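Local coordinates for putative glycosyl hydrolase (Bacteroides thetaiotaomicron VPI-5482, PDB 3K11), which is of unconfirmed function but is probably a glycosyl hydrolase that cleaves glycosidic bonds, at residues S308-W313 against L324-T329. Residues are numbered along the deposited sequence.
Sequences SGEGFW and LETSAT. With EDO (1,2-ethanediol), chain C.
The side-chain hydroxyl of Thr329 (chi1 m), in the first turn of a helix, sits between two backbone groups: OG1 accepts from Trp313 N at 3.0 Å and donates to Glu325 O at 2.7 Å, bridging the two segments. This links a loop following helix 289-304 to strand 324-325 and helix 326-342 in the (alpha/alpha)6 barrel of family 88 glycosyl hydrolases. The antiparallel pairing rests on one good bond, Glu325 N to Trp313 O at 3.0 Å; CA atoms of Trp313 and Leu324 are 5.5 Å apart, those of Phe312 and Thr329 5.4 Å. Glu325 is also the N-cap, its carboxylate accepting from Ser327 N (OE2, 3.0 Å) and Ala328 N (OE1, 2.9 Å).

Residues 308-311 form a type I turn, with Gly311 N to Ser308 O at 2.9 Å. Gly311, its last residue, has phi/psi 93/-24, where a CB would clash with Glu310 O. Ser308 OG (chi1 p) accepts from Glu310 N at 3.0 Å, an ST turn, and donates to Phe312 O at 2.7 Å, an oxygen that also takes Ser308 N at 2.9 Å.

Phe312 (chi1 m) points toward 324-329, its CB 3.6 Å from Leu324 CB (Leu324 m,t), and Thr329 OG1 lies at its ring edge. The Trp313 indole (chi1 m) meets Thr329 CG2 at its edge and Tyr332 edge-to-face, while NE1 is hydrogen-bonded to Val303 O. Glu310 turns its carboxylate away: OE2 is hydrogen-bonded to Tyr389 OH of the second subunit, and OE1 accepts from O2 of a 1,2-ethanediol, probably from the crystallisation liquor, at 2.7 Å.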
loop_
_atom_site.group_PDB
_atom_site.type_symbol
_atom_site.label_atom_id
_atom_site.label_comp_id
_atom_site.label_asym_id
_atom_site.label_seq_id
_atom_site.Cartn_x
_atom_site.Cartn_y
_atom_site.Cartn_z
ATOM N N SER A 308 -5.914 8.738 -5.879
ATOM C CA SER A 308 -5.796 9.264 -4.524
ATOM C C SER A 308 -7.059 9.958 -4.091
ATOM O O SER A 308 -7.929 10.308 -4.907
ATOM C CB SER A 308 -4.639 10.302 -4.421
ATOM O OG SER A 308 -5.064 11.567 -4.972
ATOM N N GLY A 309 -7.148 10.205 -2.790
ATOM C CA GLY A 309 -8.204 10.997 -2.213
ATOM C C GLY A 309 -8.293 12.434 -2.671
ATOM O O GLY A 309 -9.269 13.100 -2.397
ATOM N N GLU A 310 -7.254 12.920 -3.360
ATOM C CA GLU A 310 -7.215 14.253 -3.912
ATOM C C GLU A 310 -7.610 14.251 -5.381
ATOM O O GLU A 310 -7.687 15.319 -6.003
ATOM C CB GLU A 310 -5.816 14.884 -3.776
ATOM C CG GLU A 310 -5.351 14.983 -2.324
ATOM C CD GLU A 310 -6.378 15.669 -1.445
ATOM O OE1 GLU A 310 -6.910 16.742 -1.836
ATOM O OE2 GLU A 310 -6.676 15.135 -0.357
ATOM N N GLY A 311 -7.855 13.063 -5.938
ATOM C CA GLY A 311 -8.279 12.953 -7.341
ATOM C C GLY A 311 -7.117 12.742 -8.300
ATOM O O GLY A 311 -7.292 12.225 -9.377
ATOM N N PHE A 312 -5.932 13.159 -7.899
ATOM C CA PHE A 312 -4.718 12.919 -8.664
ATOM C C PHE A 312 -4.289 11.463 -8.494
ATOM O O PHE A 312 -4.653 10.787 -7.516
ATOM C CB PHE A 312 -3.574 13.776 -8.121
ATOM C CG PHE A 312 -3.762 15.247 -8.294
ATOM C CD1 PHE A 312 -3.422 15.866 -9.495
ATOM C CD2 PHE A 312 -4.263 16.028 -7.253
ATOM C CE1 PHE A 312 -3.588 17.240 -9.650
ATOM C CE2 PHE A 312 -4.405 17.397 -7.390
ATOM C CZ PHE A 312 -4.118 17.997 -8.610
ATOM N N TRP A 313 -3.430 11.030 -9.404
ATOM C CA TRP A 313 -2.687 9.801 -9.256
ATOM C C TRP A 313 -1.224 10.099 -8.885
ATOM O O TRP A 313 -0.708 11.205 -9.088
ATOM C CB TRP A 313 -2.785 8.969 -10.527
ATOM C CG TRP A 313 -4.086 8.281 -10.736
ATOM C CD1 TRP A 313 -4.351 6.955 -10.459
ATOM C CD2 TRP A 313 -5.305 8.826 -11.250
ATOM N NE1 TRP A 313 -5.654 6.654 -10.781
ATOM C CE2 TRP A 313 -6.256 7.777 -11.267
ATOM C CE3 TRP A 313 -5.705 10.093 -11.692
ATOM C CZ2 TRP A 313 -7.551 7.952 -11.721
ATOM C CZ3 TRP A 313 -7.003 10.254 -12.200
ATOM C CH2 TRP A 313 -7.905 9.192 -12.196
ATOM N N LEU A 324 1.867 13.490 -6.082
ATOM C CA LEU A 324 0.718 13.533 -6.968
ATOM C C LEU A 324 1.111 14.313 -8.218
ATOM O O LEU A 324 1.530 15.467 -8.128
ATOM C CB LEU A 324 -0.456 14.204 -6.273
ATOM C CG LEU A 324 -0.968 13.475 -5.009
ATOM C CD1 LEU A 324 -2.117 14.249 -4.290
ATOM C CD2 LEU A 324 -1.387 12.017 -5.361
ATOM N N GLU A 325 0.891 13.730 -9.376
ATOM C CA GLU A 325 1.374 14.308 -10.657
ATOM C C GLU A 325 0.258 14.636 -11.625
ATOM O O GLU A 325 -0.652 13.838 -11.877
ATOM C CB GLU A 325 2.387 13.326 -11.242
ATOM C CG GLU A 325 3.357 13.927 -12.265
ATOM C CD GLU A 325 2.754 14.007 -13.662
ATOM O OE1 GLU A 325 2.086 13.000 -14.035
ATOM O OE2 GLU A 325 2.989 15.013 -14.396
ATOM N N THR A 326 0.352 15.825 -12.180
ATOM C CA THR A 326 -0.749 16.408 -12.928
ATOM C C THR A 326 -0.921 15.848 -14.325
ATOM O O THR A 326 -2.058 15.607 -14.753
ATOM C CB THR A 326 -0.543 17.927 -13.008
ATOM O OG1 THR A 326 -0.498 18.476 -11.677
ATOM C CG2 THR A 326 -1.687 18.611 -13.845
ATOM N N SER A 327 0.180 15.704 -15.083
ATOM C CA SER A 327 0.015 15.311 -16.486
ATOM C C SER A 327 -0.617 13.915 -16.617
ATOM O O SER A 327 -1.536 13.716 -17.398
ATOM C CB SER A 327 1.307 15.395 -17.289
ATOM O OG SER A 327 2.323 14.522 -16.825
ATOM N N ALA A 328 -0.166 12.966 -15.825
ATOM C CA ALA A 328 -0.748 11.639 -15.848
ATOM C C ALA A 328 -2.207 11.683 -15.470
ATOM O O ALA A 328 -3.046 11.020 -16.080
ATOM C CB ALA A 328 -0.015 10.713 -14.880
ATOM N N THR A 329 -2.518 12.468 -14.447
ATOM C CA THR A 329 -3.886 12.624 -13.993
ATOM C C THR A 329 -4.772 13.106 -15.114
ATOM O O THR A 329 -5.862 12.537 -15.353
ATOM C CB THR A 329 -3.963 13.575 -12.776
ATOM O OG1 THR A 329 -3.201 13.015 -11.691
ATOM C CG2 THR A 329 -5.413 13.789 -12.336
HETATM C C1 EDO C . -11.228 17.216 -3.608
HETATM O O1 EDO C . -10.563 18.019 -4.596
HETATM C C2 EDO C . -10.202 16.604 -2.697
HETATM O O2 EDO C . -9.515 17.590 -1.874
#